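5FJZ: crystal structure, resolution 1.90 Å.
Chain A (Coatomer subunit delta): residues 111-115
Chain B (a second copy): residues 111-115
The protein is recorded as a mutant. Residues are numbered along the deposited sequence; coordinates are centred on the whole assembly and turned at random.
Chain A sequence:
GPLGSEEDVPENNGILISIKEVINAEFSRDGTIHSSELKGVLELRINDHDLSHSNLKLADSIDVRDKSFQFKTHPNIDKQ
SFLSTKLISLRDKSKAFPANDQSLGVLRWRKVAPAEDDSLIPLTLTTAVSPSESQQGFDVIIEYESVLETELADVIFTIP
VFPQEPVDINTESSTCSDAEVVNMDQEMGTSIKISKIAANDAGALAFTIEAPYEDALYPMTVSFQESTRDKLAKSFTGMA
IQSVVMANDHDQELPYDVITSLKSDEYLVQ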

ATOM      1  N   LYS A 111      16.998   8.790  10.747  1.00 15.34           N
ATOM      2  CA  LYS A 111      18.256   8.243  11.238  1.00 15.94           C
ATOM      3  C   LYS A 111      18.025   6.843  11.645  1.00 15.07           C
ATOM      4  O   LYS A 111      16.930   6.486  12.149  1.00 14.34           O
ATOM      5  N   VAL A 112      19.040   6.018  11.397  1.00 15.97           N
ATOM      6  CA  VAL A 112      19.010   4.631  11.691  1.00 16.81           C
ATOM      7  C   VAL A 112      20.056   4.263  12.738  1.00 18.93           C
ATOM      8  O   VAL A 112      21.133   4.873  12.838  1.00 19.60           O
ATOM      9  N   ALA A 113      19.801   3.171  13.415  1.00 18.51           N
ATOM     10  CA  ALA A 113      20.832   2.639  14.319  1.00 18.34           C
ATOM     11  C   ALA A 113      20.786   1.141  14.280  1.00 18.23           C
ATOM     12  O   ALA A 113      19.719   0.493  13.985  1.00 16.50           O
ATOM     13  N   PRO A 114      21.964   0.495  14.407  1.00 15.08           N
ATOM     14  CA  PRO A 114      22.103  -0.941  14.212  1.00 15.26           C
ATOM     15  C   PRO A 114      21.910  -1.800  15.517  1.00 16.41           C
ATOM     16  O   PRO A 114      21.430  -1.288  16.516  1.00 17.66           O
ATOM     17  N   ALA A 115      22.304  -3.036  15.443  1.00 17.81           N
ATOM     18  CA  ALA A 115      22.176  -3.988  16.543  1.00 18.32           C
ATOM     19  C   ALA A 115      22.942  -3.453  17.769  1.00 19.96           C
ATOM     20  O   ALA A 115      23.979  -2.785  17.628  1.00 18.71           O
TER
ATOM     21  N   LYS B 111      18.889  -7.338   8.150  1.00 13.17           N
ATOM     22  CA  LYS B 111      19.961  -6.666   8.881  1.00 13.99           C
ATOM     23  C   LYS B 111      20.130  -5.235   8.482  1.00 14.58           C
ATOM     24  O   LYS B 111      19.929  -4.942   7.300  1.00 16.96           O
ATOM     25  N   VAL B 112      20.505  -4.374   9.431  1.00 15.33           N
ATOM     26  CA  VAL B 112      20.655  -2.957   9.173  1.00 14.42           C
ATOM     27  C   VAL B 112      22.108  -2.499   9.436  1.00 18.93           C
ATOM     28  O   VAL B 112      22.825  -3.063  10.310  1.00 15.72           O
ATOM     29  N   ALA B 113      22.461  -1.395   8.819  1.00 16.72           N
ATOM     30  CA  ALA B 113      23.755  -0.742   9.145  1.00 18.45           C
ATOM     31  C   ALA B 113      23.642   0.732   9.090  1.00 18.53           C
ATOM     32  O   ALA B 113      22.721   1.273   8.404  1.00 19.07           O
ATOM     33  N   PRO B 114      24.442   1.446   9.926  1.00 20.08           N
ATOM     34  CA  PRO B 114      24.246   2.838  10.163  1.00 20.93           C
ATOM     35  C   PRO B 114      25.148   3.686   9.280  1.00 20.77           C
ATOM     36  O   PRO B 114      25.659   3.175   8.267  1.00 18.85           O
ATOM     37  N   ALA B 115      25.249   4.967   9.617  1.00 23.23           N
ATOM     38  CA  ALA B 115      26.012   5.924   8.838  1.00 26.78           C
ATOM     39  C   ALA B 115      27.477   5.413   8.710  1.00 25.21           C
ATOM     40  O   ALA B 115      28.008   4.837   9.651  1.00 24.92           O
TER

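The two stretches come from two copies of the same protein and meet in a nearly symmetric way. Each holds the last residues of a strand, 111 to 113, followed by a loop. The backbones cross obliquely, in roughly antiparallel directions. The CA of Ala A113 lies 5.4 Å from the CA of Pro B114, and the CA of Pro A114 lies 5.3 Å from the CA of Ala B113. The contact buries 256 Å², both sides summed.

Apolar packing holds the centre. Val A112, Pro A114, Val B112 and Pro B114 all direct their CA-to-CB bonds toward the other stretch, and they account for most of the covered surface. Both valines adopt the m rotamer, with chi1 of -54° in Val A112 and -52° in Val B112. In each, CG2 makes the close approaches. CG2 of Val A112 is 3.7 Å from CA of Pro B114 and 4.4 Å from its CB. The equivalent contact in the other direction places CG2 of Val B112 3.7 Å from CA of Pro A114 and 4.3 Å from its CB. The prolines also meet each other, with CD of Pro A114 3.8 Å from CB of Pro B114. Both rings have the C-gamma endo pucker.

The same valine methyl groups also lie against backbone carbonyls. CG2 of Val A112 is 3.5 Å from O of Ala B113, and CG2 of Val B112 is 3.5 Å from O of Ala A113. These are van der Waals contacts, since a methyl carbon is no conventional donor.

The side chains of the alanines and lysines add little. Ala A113 and Ala B113 point their CB atoms away from the contact and are buried. Ala A115 and Ala B115 point sideways. Lys A111 and Lys B111 are out of reach, with all four chi angles near t. Their NZ atoms are hydrogen-bonded elsewhere in the structure.

No direct hydrogen bond crosses between the stretches. Two waters supply the polar link instead, and both use backbone atoms. Water 1 donates to Val A112, its oxygen 3.0 Å from O, and accepts from N of Ala B115, its oxygen 2.9 Å from that nitrogen. Water 2 makes the equivalent bridge: it donates to Val B112, its oxygen 2.7 Å from O, and accepts from N of Ala A115, its oxygen 3.0 Å from that nitrogen. Each water therefore joins a strand carbonyl of one copy to a loop amide of the other.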

ATOM      1  CB  LYS A 111      18.796   9.084  12.409  1.00 17.59           C
ATOM      2  CG  LYS A 111      20.082   8.491  12.874  1.00 22.58           C
ATOM      3  CD  LYS A 111      20.937   9.471  13.633  1.00 22.83           C
ATOM      4  CE  LYS A 111      22.158   8.781  14.192  1.00 24.48           C
ATOM      5  NZ  LYS A 111      22.790   9.758  15.067  1.00 26.57           N
ATOM      6  CB  VAL A 112      19.148   3.687  10.482  1.00 17.73           C
ATOM      7  CG1 VAL A 112      18.117   3.966   9.386  1.00 17.64           C
ATOM      8  CG2 VAL A 112      20.570   3.547   9.994  1.00 20.42           C
ATOM      9  CB  ALA A 113      20.666   3.223  15.720  1.00 16.84           C
ATOM     10  CB  PRO A 114      23.550  -1.029  13.672  1.00 16.06           C
ATOM     11  CG  PRO A 114      24.230  -0.019  14.524  1.00 15.19           C
ATOM     12  CD  PRO A 114      23.313   1.124  14.642  1.00 17.60           C
ATOM     13  CB  ALA A 115      22.671  -5.299  16.123  1.00 17.26           C
TER
ATOM     14  CB  LYS B 111      21.279  -7.394   8.727  1.00 15.35           C
ATOM     15  CG  LYS B 111      22.384  -6.677   9.548  1.00 18.49           C
ATOM     16  CD  LYS B 111      23.535  -7.637   9.839  1.00 23.20           C
ATOM     17  CE  LYS B 111      24.670  -6.913  10.537  1.00 27.90           C
ATOM     18  NZ  LYS B 111      25.772  -7.872  10.617  1.00 30.50           N
ATOM     19  CB  VAL B 112      19.656  -2.038   9.918  1.00 18.43           C
ATOM     20  CG1 VAL B 112      18.199  -2.500   9.699  1.00 19.24           C
ATOM     21  CG2 VAL B 112      19.966  -1.889  11.400  1.00 19.44           C
ATOM     22  CB  ALA B 113      24.836  -1.312   8.248  1.00 15.37           C
ATOM     23  CB  PRO B 114      24.646   2.985  11.666  1.00 21.95           C
ATOM     24  CG  PRO B 114      25.750   2.080  11.756  1.00 23.02           C
ATOM     25  CD  PRO B 114      25.408   0.899  10.917  1.00 22.81           C
ATOM     26  CB  ALA B 115      25.944   7.311   9.460  1.00 25.01           C
TER
HETATM   27  O   HOH W   1      23.238   6.268  11.271  1.00 15.95           O
HETATM   28  O   HOH W   2      22.718  -4.265  12.763  1.00 17.30           O